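Long-range contacts in isomerase/lactonizing enzyme (Agrobacterium tumefaciens, PDB 1RVK), which is of unknown function but belongs to the enolase superfamily, whose members use magnesium to stabilise the enolate formed when a proton is taken from beside a carboxylate: residues T14-S19 with G28-V33; D141-G146 with L332-L337. All blocks are in the same frame, centred on the assembly; numbering follows the deposited sequence.

Contact 1 of 2, residues T14-S19 with G28-V33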
ATOM      1  N   THR A  14      -0.698 -16.936  11.345  1.00 17.24           N
ATOM      2  CA  THR A  14      -1.917 -17.652  10.986  1.00 16.71           C
ATOM      3  C   THR A  14      -2.888 -16.660  10.367  1.00 16.59           C
ATOM      4  O   THR A  14      -3.255 -15.670  10.992  1.00 17.48           O
ATOM      5  CB  THR A  14      -2.559 -18.294  12.221  1.00 18.45           C
ATOM      6  OG1 THR A  14      -1.636 -19.227  12.795  1.00 17.55           O
ATOM      7  CG2 THR A  14      -3.842 -19.015  11.841  1.00 18.17           C
ATOM      8  N   THR A  15      -3.312 -16.938   9.140  1.00 17.16           N
ATOM      9  CA  THR A  15      -4.207 -16.032   8.436  1.00 15.79           C
ATOM     10  C   THR A  15      -5.121 -16.762   7.458  1.00 15.70           C
ATOM     11  O   THR A  15      -4.882 -17.922   7.112  1.00 14.07           O
ATOM     12  CB  THR A  15      -3.374 -14.990   7.655  1.00 17.11           C
ATOM     13  OG1 THR A  15      -4.239 -14.141   6.894  1.00 19.19           O
ATOM     14  CG2 THR A  15      -2.407 -15.687   6.723  1.00 17.20           C
ATOM     15  N   ARG A  16      -6.173 -16.075   7.024  1.00 14.78           N
ATOM     16  CA  ARG A  16      -7.107 -16.634   6.056  1.00 16.17           C
ATOM     17  C   ARG A  16      -6.910 -15.920   4.730  1.00 15.83           C
ATOM     18  O   ARG A  16      -7.666 -16.113   3.780  1.00 16.73           O
ATOM     19  CB  ARG A  16      -8.551 -16.469   6.540  1.00 15.93           C
ATOM     20  CG  ARG A  16      -8.980 -17.557   7.518  1.00 15.62           C
ATOM     21  CD  ARG A  16     -10.360 -17.292   8.109  1.00 17.12           C
ATOM     22  NE  ARG A  16     -10.832 -18.447   8.871  1.00 17.12           N
ATOM     23  CZ  ARG A  16     -11.333 -19.552   8.328  1.00 17.87           C
ATOM     24  NH1 ARG A  16     -11.730 -20.552   9.107  1.00 17.41           N
ATOM     25  NH2 ARG A  16     -11.456 -19.658   7.009  1.00 17.09           N
ATOM     26  N   ARG A  17      -5.874 -15.093   4.670  1.00 15.61           N
ATOM     27  CA  ARG A  17      -5.566 -14.361   3.454  1.00 16.65           C
ATOM     28  C   ARG A  17      -4.699 -15.220   2.537  1.00 15.75           C
ATOM     29  O   ARG A  17      -3.656 -15.733   2.946  1.00 15.62           O
ATOM     30  CB  ARG A  17      -4.847 -13.055   3.812  1.00 21.25           C
ATOM     31  CG  ARG A  17      -4.612 -12.106   2.649  1.00 26.83           C
ATOM     32  CD  ARG A  17      -3.341 -12.446   1.900  1.00 32.59           C
ATOM     33  NE  ARG A  17      -2.986 -11.411   0.933  1.00 35.64           N
ATOM     34  CZ  ARG A  17      -1.878 -11.426   0.200  1.00 36.23           C
ATOM     35  NH1 ARG A  17      -1.014 -12.425   0.323  1.00 36.48           N
ATOM     36  NH2 ARG A  17      -1.634 -10.442  -0.656  1.00 37.21           N
ATOM     37  N   HIS A  18      -5.156 -15.394   1.301  1.00 15.67           N
ATOM     38  CA  HIS A  18      -4.427 -16.167   0.301  1.00 15.21           C
ATOM     39  C   HIS A  18      -4.159 -15.258  -0.890  1.00 16.74           C
ATOM     40  O   HIS A  18      -4.673 -14.150  -0.957  1.00 16.93           O
ATOM     41  CB  HIS A  18      -5.254 -17.361  -0.186  1.00 17.37           C
ATOM     42  CG  HIS A  18      -5.342 -18.486   0.796  1.00 15.95           C
ATOM     43  ND1 HIS A  18      -6.052 -18.395   1.972  1.00 17.60           N
ATOM     44  CD2 HIS A  18      -4.813 -19.732   0.769  1.00 15.55           C
ATOM     45  CE1 HIS A  18      -5.958 -19.538   2.628  1.00 14.37           C
ATOM     46  NE2 HIS A  18      -5.212 -20.366   1.921  1.00 18.80           N
ATOM     47  N   SER A  19      -3.350 -15.729  -1.829  1.00 18.08           N
ATOM     48  CA  SER A  19      -3.055 -14.954  -3.029  1.00 19.17           C
ATOM     49  C   SER A  19      -3.044 -15.920  -4.208  1.00 19.33           C
ATOM     50  O   SER A  19      -2.410 -16.974  -4.142  1.00 18.24           O
ATOM     51  CB  SER A  19      -1.698 -14.250  -2.901  1.00 22.07           C
ATOM     52  OG  SER A  19      -0.642 -15.186  -2.796  1.00 29.56           O
ATOM     53  N   GLY A  28      -9.525 -17.417   2.206  1.00 14.18           N
ATOM     54  CA  GLY A  28      -9.545 -18.856   2.043  1.00 15.12           C
ATOM     55  C   GLY A  28      -9.423 -19.554   3.382  1.00 14.94           C
ATOM     56  O   GLY A  28      -9.729 -18.968   4.421  1.00 14.55           O
ATOM     57  N   PRO A  29      -8.979 -20.816   3.390  1.00 16.24           N
ATOM     58  CA  PRO A  29      -8.826 -21.573   4.634  1.00 15.98           C
ATOM     59  C   PRO A  29      -7.773 -20.952   5.543  1.00 17.48           C
ATOM     60  O   PRO A  29      -6.835 -20.311   5.071  1.00 16.77           O
ATOM     61  CB  PRO A  29      -8.397 -22.952   4.145  1.00 17.69           C
ATOM     62  CG  PRO A  29      -9.024 -23.046   2.786  1.00 19.56           C
ATOM     63  CD  PRO A  29      -8.764 -21.679   2.216  1.00 15.57           C
ATOM     64  N   ALA A  30      -7.929 -21.127   6.849  1.00 16.41           N
ATOM     65  CA  ALA A  30      -6.933 -20.598   7.765  1.00 15.99           C
ATOM     66  C   ALA A  30      -5.684 -21.443   7.526  1.00 16.76           C
ATOM     67  O   ALA A  30      -5.761 -22.672   7.419  1.00 15.07           O
ATOM     68  CB  ALA A  30      -7.405 -20.738   9.212  1.00 16.24           C
ATOM     69  N   HIS A  31      -4.539 -20.787   7.392  1.00 16.33           N
ATOM     70  CA  HIS A  31      -3.287 -21.498   7.177  1.00 16.34           C
ATOM     71  C   HIS A  31      -2.130 -20.667   7.703  1.00 17.60           C
ATOM     72  O   HIS A  31      -2.297 -19.492   8.030  1.00 17.21           O
ATOM     73  CB  HIS A  31      -3.077 -21.817   5.686  1.00 16.12           C
ATOM     74  CG  HIS A  31      -2.926 -20.611   4.807  1.00 15.51           C
ATOM     75  ND1 HIS A  31      -2.221 -20.643   3.624  1.00 16.64           N
ATOM     76  CD2 HIS A  31      -3.419 -19.354   4.917  1.00 16.47           C
ATOM     77  CE1 HIS A  31      -2.283 -19.458   3.041  1.00 17.09           C
ATOM     78  NE2 HIS A  31      -3.005 -18.658   3.805  1.00 18.21           N
ATOM     79  N   GLN A  32      -0.959 -21.281   7.803  1.00 19.00           N
ATOM     80  CA  GLN A  32       0.205 -20.563   8.297  1.00 21.08           C
ATOM     81  C   GLN A  32       1.062 -20.080   7.141  1.00 20.19           C
ATOM     82  O   GLN A  32       1.416 -20.844   6.244  1.00 20.72           O
ATOM     83  CB  GLN A  32       1.010 -21.445   9.251  1.00 25.37           C
ATOM     84  CG  GLN A  32       0.280 -21.697  10.566  1.00 30.62           C
ATOM     85  CD  GLN A  32       1.169 -22.298  11.635  1.00 36.14           C
ATOM     86  OE1 GLN A  32       0.738 -22.503  12.769  1.00 40.08           O
ATOM     87  NE2 GLN A  32       2.416 -22.585  11.280  1.00 38.31           N
ATOM     88  N   VAL A  33       1.375 -18.790   7.169  1.00 19.12           N
ATOM     89  CA  VAL A  33       2.175 -18.156   6.131  1.00 19.48           C
ATOM     90  C   VAL A  33       3.475 -17.625   6.724  1.00 18.37           C
ATOM     91  O   VAL A  33       3.478 -17.048   7.807  1.00 17.49           O
ATOM     92  CB  VAL A  33       1.399 -16.985   5.494  1.00 20.03           C
ATOM     93  CG1 VAL A  33       2.266 -16.272   4.464  1.00 19.85           C
ATOM     94  CG2 VAL A  33       0.121 -17.507   4.847  1.00 21.48           C
TER

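Contact 2 of 2, residues D141-G146 with L332-L337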
ATOM      1  N   ASP A 141     -14.130 -12.480  -6.602  1.00 12.87           N
ATOM      2  CA  ASP A 141     -13.907 -13.918  -6.555  1.00 13.68           C
ATOM      3  C   ASP A 141     -15.119 -14.672  -7.091  1.00 15.92           C
ATOM      4  O   ASP A 141     -15.968 -14.099  -7.775  1.00 15.94           O
ATOM      5  CB  ASP A 141     -13.601 -14.367  -5.118  1.00 13.81           C
ATOM      6  CG  ASP A 141     -14.615 -13.856  -4.107  1.00 14.47           C
ATOM      7  OD1 ASP A 141     -15.831 -14.027  -4.333  1.00 15.30           O
ATOM      8  OD2 ASP A 141     -14.195 -13.289  -3.075  1.00 14.10           O
ATOM      9  N   GLU A 142     -15.181 -15.963  -6.792  1.00 16.12           N
ATOM     10  CA  GLU A 142     -16.291 -16.794  -7.232  1.00 18.20           C
ATOM     11  C   GLU A 142     -16.887 -17.504  -6.020  1.00 19.51           C
ATOM     12  O   GLU A 142     -17.460 -18.590  -6.131  1.00 19.92           O
ATOM     13  CB  GLU A 142     -15.805 -17.796  -8.283  1.00 20.63           C
ATOM     14  CG  GLU A 142     -15.363 -17.120  -9.578  1.00 22.58           C
ATOM     15  CD  GLU A 142     -14.817 -18.092 -10.604  1.00 25.93           C
ATOM     16  OE1 GLU A 142     -13.666 -18.553 -10.442  1.00 27.84           O
ATOM     17  OE2 GLU A 142     -15.542 -18.396 -11.573  1.00 26.54           O
ATOM     18  N   LEU A 143     -16.744 -16.860  -4.863  1.00 18.08           N
ATOM     19  CA  LEU A 143     -17.254 -17.375  -3.595  1.00 19.01           C
ATOM     20  C   LEU A 143     -18.678 -16.890  -3.363  1.00 18.21           C
ATOM     21  O   LEU A 143     -18.932 -15.689  -3.289  1.00 17.08           O
ATOM     22  CB  LEU A 143     -16.371 -16.899  -2.437  1.00 18.07           C
ATOM     23  CG  LEU A 143     -15.007 -17.558  -2.205  1.00 22.48           C
ATOM     24  CD1 LEU A 143     -14.335 -17.872  -3.517  1.00 26.40           C
ATOM     25  CD2 LEU A 143     -14.140 -16.632  -1.367  1.00 21.67           C
ATOM     26  N   GLU A 144     -19.608 -17.829  -3.243  1.00 17.89           N
ATOM     27  CA  GLU A 144     -21.004 -17.484  -3.018  1.00 19.91           C
ATOM     28  C   GLU A 144     -21.130 -16.606  -1.775  1.00 18.35           C
ATOM     29  O   GLU A 144     -20.654 -16.969  -0.699  1.00 18.13           O
ATOM     30  CB  GLU A 144     -21.825 -18.762  -2.853  1.00 25.19           C
ATOM     31  CG  GLU A 144     -23.323 -18.567  -2.978  1.00 34.56           C
ATOM     32  CD  GLU A 144     -24.070 -19.885  -2.988  1.00 40.21           C
ATOM     33  OE1 GLU A 144     -23.736 -20.751  -3.824  1.00 44.48           O
ATOM     34  OE2 GLU A 144     -24.992 -20.057  -2.165  1.00 44.45           O
ATOM     35  N   GLY A 145     -21.759 -15.443  -1.932  1.00 17.47           N
ATOM     36  CA  GLY A 145     -21.929 -14.536  -0.810  1.00 17.41           C
ATOM     37  C   GLY A 145     -20.707 -13.680  -0.517  1.00 16.40           C
ATOM     38  O   GLY A 145     -20.748 -12.806   0.350  1.00 17.42           O
ATOM     39  N   GLY A 146     -19.616 -13.928  -1.235  1.00 14.87           N
ATOM     40  CA  GLY A 146     -18.403 -13.152  -1.031  1.00 14.28           C
ATOM     41  C   GLY A 146     -18.398 -11.941  -1.945  1.00 13.72           C
ATOM     42  O   GLY A 146     -19.036 -10.934  -1.648  1.00 12.38           O
ATOM     43  N   LEU A 332      -6.664  -4.857   2.368  1.00 19.48           N
ATOM     44  CA  LEU A 332      -7.914  -5.129   1.660  1.00 18.26           C
ATOM     45  C   LEU A 332      -8.989  -5.781   2.527  1.00 16.77           C
ATOM     46  O   LEU A 332      -8.687  -6.562   3.433  1.00 15.43           O
ATOM     47  CB  LEU A 332      -7.626  -6.000   0.434  1.00 18.12           C
ATOM     48  CG  LEU A 332      -6.653  -5.352  -0.556  1.00 19.21           C
ATOM     49  CD1 LEU A 332      -6.371  -6.296  -1.710  1.00 21.10           C
ATOM     50  CD2 LEU A 332      -7.246  -4.049  -1.063  1.00 20.88           C
ATOM     51  N   LEU A 333     -10.244  -5.456   2.220  1.00 13.81           N
ATOM     52  CA  LEU A 333     -11.410  -5.943   2.960  1.00 14.17           C
ATOM     53  C   LEU A 333     -12.260  -6.963   2.205  1.00 14.40           C
ATOM     54  O   LEU A 333     -12.319  -6.959   0.973  1.00 13.53           O
ATOM     55  CB  LEU A 333     -12.301  -4.753   3.341  1.00 15.00           C
ATOM     56  CG  LEU A 333     -12.039  -3.874   4.572  1.00 20.43           C
ATOM     57  CD1 LEU A 333     -10.604  -3.951   5.037  1.00 17.79           C
ATOM     58  CD2 LEU A 333     -12.440  -2.449   4.234  1.00 16.66           C
ATOM     59  N   HIS A 334     -12.944  -7.819   2.962  1.00 13.16           N
ATOM     60  CA  HIS A 334     -13.805  -8.852   2.396  1.00 13.28           C
ATOM     61  C   HIS A 334     -14.849  -9.224   3.448  1.00 13.10           C
ATOM     62  O   HIS A 334     -14.549  -9.271   4.639  1.00 14.02           O
ATOM     63  CB  HIS A 334     -12.973 -10.082   2.019  1.00 12.11           C
ATOM     64  CG  HIS A 334     -13.708 -11.078   1.174  1.00 13.16           C
ATOM     65  ND1 HIS A 334     -14.691 -11.902   1.676  1.00 13.24           N
ATOM     66  CD2 HIS A 334     -13.618 -11.363  -0.149  1.00 11.76           C
ATOM     67  CE1 HIS A 334     -15.175 -12.652   0.703  1.00 11.40           C
ATOM     68  NE2 HIS A 334     -14.542 -12.344  -0.415  1.00 12.95           N
ATOM     69  N   PRO A 335     -16.091  -9.485   3.022  1.00 13.52           N
ATOM     70  CA  PRO A 335     -17.113  -9.841   4.012  1.00 14.23           C
ATOM     71  C   PRO A 335     -16.790 -11.053   4.890  1.00 14.81           C
ATOM     72  O   PRO A 335     -17.271 -11.148   6.016  1.00 15.16           O
ATOM     73  CB  PRO A 335     -18.374 -10.041   3.163  1.00 15.44           C
ATOM     74  CG  PRO A 335     -17.837 -10.361   1.779  1.00 14.35           C
ATOM     75  CD  PRO A 335     -16.659  -9.431   1.663  1.00 13.47           C
ATOM     76  N   PHE A 336     -15.970 -11.970   4.391  1.00 14.68           N
ATOM     77  CA  PHE A 336     -15.632 -13.161   5.172  1.00 14.96           C
ATOM     78  C   PHE A 336     -14.528 -12.918   6.191  1.00 15.86           C
ATOM     79  O   PHE A 336     -14.277 -13.767   7.047  1.00 15.06           O
ATOM     80  CB  PHE A 336     -15.186 -14.308   4.256  1.00 14.81           C
ATOM     81  CG  PHE A 336     -16.226 -14.748   3.264  1.00 14.77           C
ATOM     82  CD1 PHE A 336     -17.530 -14.266   3.329  1.00 15.45           C
ATOM     83  CD2 PHE A 336     -15.895 -15.654   2.262  1.00 15.12           C
ATOM     84  CE1 PHE A 336     -18.491 -14.679   2.405  1.00 14.42           C
ATOM     85  CE2 PHE A 336     -16.844 -16.073   1.338  1.00 14.69           C
ATOM     86  CZ  PHE A 336     -18.145 -15.584   1.410  1.00 15.86           C
ATOM     87  N   LEU A 337     -13.873 -11.764   6.107  1.00 17.01           N
ATOM     88  CA  LEU A 337     -12.771 -11.459   7.012  1.00 19.62           C
ATOM     89  C   LEU A 337     -13.040 -10.264   7.921  1.00 22.01           C
ATOM     90  O   LEU A 337     -13.770  -9.343   7.558  1.00 22.45           O
ATOM     91  CB  LEU A 337     -11.498 -11.198   6.198  1.00 20.05           C
ATOM     92  CG  LEU A 337     -11.087 -12.274   5.190  1.00 20.81           C
ATOM     93  CD1 LEU A 337      -9.876 -11.803   4.392  1.00 19.47           C
ATOM     94  CD2 LEU A 337     -10.774 -13.565   5.928  1.00 20.90           C
TER

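Contact 1 of 2, residues T14-S19 with G28-V33
T15 and H31 form an antiparallel hydrogen-bonded pair: T15 N bonds to H31 O (3.0 Å), and H31 N returns one to T15 O. Just beyond, the chain turns corners at R16 and P29, the base of a loop that in the enolase superfamily typically reaches from the N-terminal domain over the barrel mouth; the R17 side chain lies about 12 Å from the bound magnesium ion. Small, branched T15 suits the corner: OG1 accepts from R17 N in an ST turn while CG2 packs on V33 CG2, 3.6 Å away. Along R16, CB and CG pass G28 O, CG also touching A30 CA at 3.7 Å; CD stays near G28 O, NE near A30 CB, and CZ near A30 N and CB. At the tip, NH2 bonds weakly to G28 O (3.2 Å). R16 O accepts from G28 N (2.8 Å) and, weakly, from H18 ND1, which helps place the H18 ring. This imidazole and that of H31 form an offset stack, planes 3° apart and centroids 3.7 Å. H31 holds CG between its backbone N and carbonyl carbon (chi1 64°), and NE2 donates in the ring plane to R17 O. V33 CG2 lies over the rim of the H31 face opposite H18. The bond to R17 O places a proton on H31 NE2, and rings stacked so closely would probably resist both being charged.

Contact 2 of 2, residues D141-G146 with L332-L337
The imidazole of H334 carries P335 CD over one face, offset toward the rim, and has a partner in its plane at each nitrogen. NE2 donates to D141 OD2 (2.8 Å), meeting the oxygen nearly along its C-O axis, with carboxylate and ring turned 43° apart; ND1 accepts from F336 N at 3.0 Å. The ring's rotation is thus fixed from two sides. Over one face of the F336 ring lies H334 CE1, again toward the rim, and E144 O sits at the edge near its plane. The F336 tip, CZ, comes 3.4 Å from G146 N, while CE2 meets L143 CD2 at 3.9 Å. Segment 141-146 lies in the loop after strand 130-137, while 332-337 runs off the end of strand 328-333; these neighbours are the first and last parallel strands of the enolase-type TIM barrel and so close it. Glycine suits G145, whose backbone turns to a positive phi (81°), and G146, where a side chain would be tight against H334 and F336. D141 OD1 accepts from L143 N in an Asx turn and also from L147 N, which anchors the carboxylate that holds H334. G146 O, close to P335 CG, is buried without a hydrogen-bonding partner.

From the N terminus, strand 3-15 leads into contact 1, which closes a short loop: the chain runs out through strand 17-19, returns through strand 25-28 and rejoins the N-terminal sheet as strand 30-42. Contact 2 opens only later, after strand 130-137, and its second half arrives 186 residues further on, once the chain has passed through most of the barrel. The two are therefore in series, neither enclosing nor crossing the other. In space they meet, with centres about 14 Å apart: R16 CB packs on L337 CD2 at 3.7 Å. From the loop closed by contact 1, H26 touches D141, while L143, H334 and L337 pack on P27, joining the N-terminal domain to the barrel loops.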